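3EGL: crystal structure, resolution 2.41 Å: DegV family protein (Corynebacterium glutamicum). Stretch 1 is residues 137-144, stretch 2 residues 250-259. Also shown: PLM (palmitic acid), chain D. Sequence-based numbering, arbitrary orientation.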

# COMPACT_ATOMS: atom_id res chain seq x y z
N SER A 137 -2.20 10.48 -3.22
CA SER A 137 -1.14 9.54 -3.51
C SER A 137 -1.25 8.92 -4.90
O SER A 137 -2.29 8.98 -5.56
CB SER A 137 -1.10 8.44 -2.44
OG SER A 137 -2.22 7.55 -2.58
N GLU A 138 -0.16 8.31 -5.33
CA GLU A 138 -0.15 7.49 -6.53
C GLU A 138 0.72 6.30 -6.21
O GLU A 138 1.60 6.37 -5.37
CB GLU A 138 0.45 8.24 -7.72
CG GLU A 138 -0.21 9.59 -8.11
CD GLU A 138 -1.58 9.43 -8.77
OE1 GLU A 138 -1.92 8.28 -9.11
OE2 GLU A 138 -2.30 10.44 -8.95
N THR A 139 0.47 5.20 -6.92
CA THR A 139 1.24 3.97 -6.76
C THR A 139 1.55 3.44 -8.14
O THR A 139 0.63 3.10 -8.91
CB THR A 139 0.47 2.92 -5.88
OG1 THR A 139 0.28 3.45 -4.55
CG2 THR A 139 1.22 1.59 -5.77
N TRP A 140 2.85 3.36 -8.45
CA TRP A 140 3.33 2.72 -9.66
C TRP A 140 4.16 1.49 -9.32
O TRP A 140 4.77 1.44 -8.25
CB TRP A 140 4.20 3.67 -10.49
CG TRP A 140 3.53 4.90 -11.03
CD1 TRP A 140 2.84 4.98 -12.19
CD2 TRP A 140 3.53 6.23 -10.46
NE1 TRP A 140 2.41 6.28 -12.39
CE2 TRP A 140 2.82 7.06 -11.35
CE3 TRP A 140 4.07 6.80 -9.30
CZ2 TRP A 140 2.63 8.44 -11.13
CZ3 TRP A 140 3.88 8.18 -9.08
CH2 TRP A 140 3.15 8.97 -9.99
N ILE A 141 4.18 0.51 -10.22
CA ILE A 141 5.00 -0.70 -10.03
C ILE A 141 5.69 -1.06 -11.34
O ILE A 141 5.06 -1.09 -12.41
CB ILE A 141 4.18 -1.96 -9.60
CG1 ILE A 141 3.13 -1.59 -8.57
CG2 ILE A 141 5.08 -3.10 -9.01
CD1 ILE A 141 2.05 -2.66 -8.47
N TYR A 142 7.00 -1.27 -11.22
CA TYR A 142 7.82 -1.81 -12.26
C TYR A 142 7.89 -3.30 -12.04
O TYR A 142 8.26 -3.78 -10.93
CB TYR A 142 9.26 -1.25 -12.21
CG TYR A 142 10.25 -2.05 -13.05
CD1 TYR A 142 10.24 -1.97 -14.46
CD2 TYR A 142 11.16 -2.93 -12.45
CE1 TYR A 142 11.14 -2.71 -15.24
CE2 TYR A 142 12.07 -3.69 -13.23
CZ TYR A 142 12.04 -3.57 -14.62
OH TYR A 142 12.91 -4.29 -15.38
N LEU A 143 7.56 -4.04 -13.10
CA LEU A 143 7.66 -5.48 -13.10
C LEU A 143 8.82 -5.89 -13.97
O LEU A 143 8.93 -5.51 -15.13
CB LEU A 143 6.34 -6.13 -13.58
CG LEU A 143 5.20 -5.65 -12.68
CD1 LEU A 143 3.84 -5.97 -13.25
CD2 LEU A 143 5.33 -6.19 -11.26
N HIS A 144 9.70 -6.67 -13.38
CA HIS A 144 10.90 -7.05 -14.06
C HIS A 144 10.60 -8.22 -15.00
O HIS A 144 11.31 -8.41 -15.99
CB HIS A 144 11.93 -7.43 -13.03
CG HIS A 144 13.26 -7.74 -13.61
ND1 HIS A 144 13.95 -6.86 -14.41
CD2 HIS A 144 14.05 -8.83 -13.48
CE1 HIS A 144 15.10 -7.39 -14.75
NE2 HIS A 144 15.19 -8.59 -14.20
N HIS A 250 2.92 -12.06 -6.05
CA HIS A 250 2.22 -11.66 -7.25
C HIS A 250 2.98 -10.66 -8.11
O HIS A 250 2.63 -10.48 -9.28
CB HIS A 250 0.84 -11.13 -6.90
CG HIS A 250 -0.03 -12.12 -6.18
ND1 HIS A 250 -0.43 -13.31 -6.76
CD2 HIS A 250 -0.58 -12.09 -4.95
CE1 HIS A 250 -1.19 -13.97 -5.89
NE2 HIS A 250 -1.28 -13.26 -4.78
N SER A 251 3.98 -9.99 -7.55
CA SER A 251 4.82 -9.10 -8.34
C SER A 251 5.98 -9.85 -9.01
O SER A 251 6.43 -9.45 -10.05
CB SER A 251 5.41 -7.98 -7.49
OG SER A 251 6.31 -8.49 -6.50
N GLY A 252 6.45 -10.93 -8.40
CA GLY A 252 7.62 -11.62 -8.88
C GLY A 252 8.90 -10.95 -8.43
O GLY A 252 8.84 -9.83 -7.90
N PRO A 253 10.06 -11.61 -8.62
CA PRO A 253 11.34 -11.01 -8.27
C PRO A 253 11.72 -9.85 -9.22
O PRO A 253 11.25 -9.80 -10.36
CB PRO A 253 12.36 -12.17 -8.38
CG PRO A 253 11.67 -13.27 -9.10
CD PRO A 253 10.19 -12.96 -9.20
N GLY A 254 12.53 -8.91 -8.72
CA GLY A 254 13.02 -7.79 -9.50
C GLY A 254 12.08 -6.60 -9.52
O GLY A 254 12.40 -5.57 -10.13
N ALA A 255 10.93 -6.74 -8.87
CA ALA A 255 9.91 -5.69 -8.86
C ALA A 255 10.32 -4.53 -7.98
O ALA A 255 10.89 -4.75 -6.90
CB ALA A 255 8.56 -6.22 -8.41
N VAL A 256 10.01 -3.33 -8.46
CA VAL A 256 10.25 -2.09 -7.79
C VAL A 256 8.97 -1.20 -7.82
O VAL A 256 8.44 -0.91 -8.90
CB VAL A 256 11.44 -1.33 -8.43
CG1 VAL A 256 11.70 -0.03 -7.67
CG2 VAL A 256 12.71 -2.22 -8.43
N SER A 257 8.49 -0.81 -6.64
CA SER A 257 7.30 0.03 -6.53
C SER A 257 7.69 1.47 -6.11
O SER A 257 8.67 1.69 -5.37
CB SER A 257 6.30 -0.57 -5.51
OG SER A 257 6.84 -0.63 -4.18
N VAL A 258 6.90 2.44 -6.58
CA VAL A 258 7.04 3.82 -6.14
C VAL A 258 5.69 4.24 -5.57
O VAL A 258 4.70 4.29 -6.28
CB VAL A 258 7.42 4.75 -7.32
CG1 VAL A 258 7.30 6.25 -6.92
CG2 VAL A 258 8.82 4.45 -7.78
N SER A 259 5.65 4.51 -4.26
CA SER A 259 4.44 5.04 -3.61
C SER A 259 4.75 6.49 -3.32
O SER A 259 5.78 6.81 -2.68
CB SER A 259 4.13 4.31 -2.31
OG SER A 259 4.19 2.88 -2.47
C1 PLM D . -4.88 -11.74 -1.00
O1 PLM D . -5.98 -11.16 -1.04
O2 PLM D . -4.81 -12.90 -1.46
C2 PLM D . -3.64 -11.11 -0.43
C3 PLM D . -3.28 -9.91 -1.31
C4 PLM D . -2.60 -10.24 -2.62
C5 PLM D . -2.77 -8.99 -3.49
C6 PLM D . -2.00 -9.07 -4.78
C7 PLM D . -2.27 -7.81 -5.58
C8 PLM D . -1.26 -7.54 -6.70
C9 PLM D . 0.06 -7.03 -6.12
CA PLM D . 0.88 -6.23 -7.13
CB PLM D . 2.36 -6.12 -6.75
CC PLM D . 2.67 -5.42 -5.42
CD PLM D . 2.90 -3.93 -5.63
CE PLM D . 3.80 -3.31 -4.59
CF PLM D . 3.03 -2.35 -3.68
CG PLM D . 3.09 -0.89 -4.12
O HOH W 1 1.53 2.55 -2.58
O HOH W 2 8.94 -8.65 -11.18

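The strand 137-142 and the strand that closes stretch 2 run antiparallel, their N-to-C directions 165° apart and their axes approaching to 4.6 Å. Two hydrogen-bonded pairs fix the register. Trp140 N donates to Val258 O at 3.0 Å, and Val258 N returns a bond to Trp140 O at 2.9 Å; two residues further along, Tyr142 N reaches Val256 O at 2.8 Å and Val256 N reaches Tyr142 O at 3.1 Å. The angles at hydrogen, 159° to 168°, are close to linear. Between and beyond these pairs lie the non-hydrogen-bonded pairs Ile141-Ser257 and Thr139-Ser259, where the CA atoms draw in to 4.6 Å or less, against 5.2 Å between the CA atoms of Trp140 and Val258 and 5.1 Å between those of Tyr142 and Val256. The carbonyls of the bonded pairs also receive CA-H...O contacts, such as Ser257 CA to Trp140 O at 3.4 Å and Ala255 CA to Tyr142 O at 3.3 Å.

Before the strand, a type II turn runs from Gly252 to Ala255. Gly252 leaves the helix with phi 81° and psi 170°, angles at which a CB would be jammed against the preceding carbonyl oxygen. Gly254 also has positive phi, and an ideal CB on it would lie 2.6 Å from His144 CB, a clash. Without one, His144 CB packs 3.5 Å from Gly254 O. A water ties this end together: it accepts from His144 N at 3.1 Å and donates to Ser251 O at 2.9 Å and Pro253 O at 2.7 Å.

Alternation along the strands sorts the side chains onto two faces. Trp140, Tyr142, Val256 and Val258 share one, where Trp140 CE3 lies 4.0 Å from Val258 CG1 and Tyr142 CD2 lies 4.3 Å from Val256 CB. The Tyr142 ring meets Gly254 O at its edge, CE2 to O being 3.6 Å, and its OH hydrogen-bonds His144 ND1 at 2.9 Å. Leu143 starts away from stretch 2, yet its end returns, bringing CD2 to 3.6 Å from Ser251 O and 4.3 Å from Ala255 CB.

Thr139, Ile141, Ser257 and Ser259 occupy the other face. Thr139 OG1 and Ser259 OG are 4.5 Å apart, too far for a direct bond; a water bridges them, 2.5 Å from Thr139 OG1 and 2.7 Å from Ser259 OG. The palmitic acid tail lies against this face: PLM CD is 3.2 Å from Ile141 CD1, a tight approach, while the terminal PLM CG sits 3.5 Å from both Thr139 CG2 and Ser257 CB.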